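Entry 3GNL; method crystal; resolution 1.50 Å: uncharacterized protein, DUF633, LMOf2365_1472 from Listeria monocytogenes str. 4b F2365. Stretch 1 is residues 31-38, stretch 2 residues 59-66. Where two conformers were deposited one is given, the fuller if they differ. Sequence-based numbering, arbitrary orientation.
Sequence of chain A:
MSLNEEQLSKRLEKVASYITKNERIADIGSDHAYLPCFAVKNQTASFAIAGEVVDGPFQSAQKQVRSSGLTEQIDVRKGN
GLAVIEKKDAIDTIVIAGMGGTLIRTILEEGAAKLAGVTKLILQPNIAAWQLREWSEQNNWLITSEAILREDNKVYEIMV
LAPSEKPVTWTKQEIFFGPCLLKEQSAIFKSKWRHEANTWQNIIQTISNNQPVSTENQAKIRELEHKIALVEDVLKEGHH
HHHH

Stretch 1, residues 31-38: DHAYLPCF
Stretch 2 (59-66) QSAQKQVR

The two stretches meet in a small, mainly van der Waals contact, in which a tight turn and the helix start after it lie along a second helix with no hydrogen bond between them. Together they bury 338 Å².

Residues 59-66 are helical throughout. Asp31 to Tyr34 form a type I' turn, with His32 (phi/psi 55/17) and Ala33 (59/20) both left-handed and Tyr34 N bonded to Asp31 O at 3.0 Å. Ala33 is the N-cap of helix 34-38. The two helices run nearly parallel, at 20°, with axes 9.8 Å apart at closest approach.

The backbones are nearest at the turn: His32 CA lies 4.2 Å from Ala61 CA. Further on, Cys37 CA and Val65 CA are 6.7 Å apart. Small side chains fill the space between. Ala33 CB sits 4.0 Å from Ala61 CB and 3.7 Å from Val65 CG2. Cys37, chi1 m, places SG 4.1 Å from Val65 CG2.

Gln64 (chi1 t, chi2 p) loses the most area. Its CB lies 3.0 Å from His32 O, a tight approach, and its OE1 lies at the Tyr34 ring edge, 3.6 Å from CE1.

His32 is m; its ND1 donates to Asp31 OD1 (2.9 Å), which ties down the ring, while CD2 lies 3.6 Å from Ser60 CB.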

# COMPACT_ATOMS: atom_id res chain seq x y z
N ASP A 31 -1.18 -12.08 5.51
CA ASP A 31 0.02 -12.84 5.76
C ASP A 31 -0.19 -13.72 6.99
O ASP A 31 0.02 -13.23 8.11
CB ASP A 31 1.17 -11.84 5.96
CG ASP A 31 2.52 -12.52 6.04
OD1 ASP A 31 2.58 -13.78 6.10
OD2 ASP A 31 3.53 -11.78 6.07
N HIS A 32 -0.59 -14.99 6.82
CA HIS A 32 -0.86 -15.90 7.94
C HIS A 32 -1.89 -15.42 8.98
O HIS A 32 -1.99 -16.02 10.06
CB HIS A 32 0.41 -16.33 8.64
CG HIS A 32 1.35 -17.13 7.79
ND1 HIS A 32 2.04 -16.59 6.73
CD2 HIS A 32 1.74 -18.42 7.88
CE1 HIS A 32 2.80 -17.53 6.17
NE2 HIS A 32 2.64 -18.65 6.86
N ALA A 33 -2.69 -14.41 8.64
CA ALA A 33 -3.60 -13.78 9.59
C ALA A 33 -2.83 -13.22 10.79
O ALA A 33 -3.47 -13.01 11.84
CB ALA A 33 -4.67 -14.80 10.05
N TYR A 34 -1.52 -12.98 10.67
CA TYR A 34 -0.76 -12.44 11.81
C TYR A 34 -1.35 -11.10 12.23
O TYR A 34 -1.56 -10.85 13.46
CB TYR A 34 0.72 -12.20 11.47
CG TYR A 34 1.56 -13.41 11.22
CD1 TYR A 34 1.41 -14.56 11.98
CD2 TYR A 34 2.54 -13.39 10.23
CE1 TYR A 34 2.23 -15.69 11.76
CE2 TYR A 34 3.35 -14.52 9.99
CZ TYR A 34 3.16 -15.65 10.77
OH TYR A 34 3.95 -16.75 10.54
N LEU A 35 -1.58 -10.22 11.26
CA LEU A 35 -2.10 -8.89 11.57
C LEU A 35 -3.50 -8.92 12.20
O LEU A 35 -3.70 -8.29 13.25
CB LEU A 35 -1.94 -7.96 10.35
CG LEU A 35 -2.53 -6.56 10.48
CD1 LEU A 35 -1.76 -5.56 9.59
CD2 LEU A 35 -4.00 -6.47 10.23
N PRO A 36 -4.45 -9.67 11.64
CA PRO A 36 -5.77 -9.81 12.28
C PRO A 36 -5.66 -10.35 13.68
O PRO A 36 -6.35 -9.85 14.58
CB PRO A 36 -6.48 -10.81 11.38
CG PRO A 36 -5.87 -10.58 10.02
CD PRO A 36 -4.43 -10.26 10.29
N CYS A 37 -4.80 -11.33 13.91
CA CYS A 37 -4.68 -11.88 15.27
C CYS A 37 -4.14 -10.82 16.21
O CYS A 37 -4.65 -10.67 17.31
CB CYS A 37 -3.82 -13.13 15.31
SG CYS A 37 -4.62 -14.63 14.52
N PHE A 38 -3.11 -10.10 15.76
CA PHE A 38 -2.47 -9.06 16.60
C PHE A 38 -3.50 -7.97 16.94
O PHE A 38 -3.55 -7.54 18.10
CB PHE A 38 -1.32 -8.47 15.83
CG PHE A 38 -0.72 -7.23 16.44
CD1 PHE A 38 0.29 -7.35 17.38
CD2 PHE A 38 -1.10 -5.98 15.99
CE1 PHE A 38 0.91 -6.19 17.93
CE2 PHE A 38 -0.48 -4.82 16.52
CZ PHE A 38 0.53 -4.95 17.48
N GLN A 59 -4.90 -22.25 4.27
CA GLN A 59 -4.65 -23.17 5.40
C GLN A 59 -3.76 -22.65 6.50
O GLN A 59 -4.06 -22.86 7.69
CB GLN A 59 -4.10 -24.50 4.91
CG GLN A 59 -5.25 -25.37 4.62
CD GLN A 59 -5.26 -25.87 3.26
OE1 GLN A 59 -4.53 -26.81 2.92
NE2 GLN A 59 -6.13 -25.29 2.43
N SER A 60 -2.70 -21.94 6.14
CA SER A 60 -1.78 -21.34 7.08
C SER A 60 -2.53 -20.31 7.94
O SER A 60 -2.32 -20.21 9.15
CB SER A 60 -0.67 -20.64 6.31
OG SER A 60 0.35 -21.56 5.90
N ALA A 61 -3.42 -19.53 7.29
CA ALA A 61 -4.17 -18.50 8.04
C ALA A 61 -5.20 -19.14 8.97
O ALA A 61 -5.33 -18.70 10.13
CB ALA A 61 -4.82 -17.49 7.11
N GLN A 62 -5.90 -20.17 8.49
CA GLN A 62 -6.84 -20.92 9.35
C GLN A 62 -6.14 -21.46 10.58
O GLN A 62 -6.70 -21.34 11.71
CB GLN A 62 -7.46 -22.09 8.59
CG GLN A 62 -8.61 -21.74 7.68
CD GLN A 62 -9.06 -22.93 6.81
OE1 GLN A 62 -8.24 -23.53 6.11
NE2 GLN A 62 -10.36 -23.28 6.87
N LYS A 63 -4.94 -22.00 10.40
CA LYS A 63 -4.20 -22.62 11.51
C LYS A 63 -3.71 -21.59 12.50
O LYS A 63 -3.76 -21.83 13.69
CB LYS A 63 -3.07 -23.52 11.05
CG LYS A 63 -3.58 -24.82 10.42
CD LYS A 63 -2.43 -25.69 9.99
CE LYS A 63 -2.90 -27.05 9.42
NZ LYS A 63 -3.26 -28.04 10.50
N GLN A 64 -3.29 -20.42 12.02
CA GLN A 64 -2.85 -19.38 12.94
C GLN A 64 -4.02 -18.88 13.79
O GLN A 64 -3.85 -18.65 15.02
CB GLN A 64 -2.21 -18.22 12.15
CG GLN A 64 -1.90 -16.98 12.98
CD GLN A 64 -0.84 -17.20 14.04
OE1 GLN A 64 0.18 -17.84 13.80
NE2 GLN A 64 -1.07 -16.64 15.21
N VAL A 65 -5.19 -18.73 13.19
CA VAL A 65 -6.39 -18.22 13.87
C VAL A 65 -6.78 -19.24 14.97
O VAL A 65 -7.06 -18.84 16.11
CB VAL A 65 -7.57 -17.92 12.90
CG1 VAL A 65 -8.88 -17.66 13.64
CG2 VAL A 65 -7.20 -16.69 12.01
N ARG A 66 -6.75 -20.53 14.62
CA ARG A 66 -7.06 -21.57 15.61
C ARG A 66 -6.05 -21.59 16.75
O ARG A 66 -6.43 -21.62 17.93
CB ARG A 66 -7.10 -22.91 14.88
CG ARG A 66 -8.48 -23.17 14.31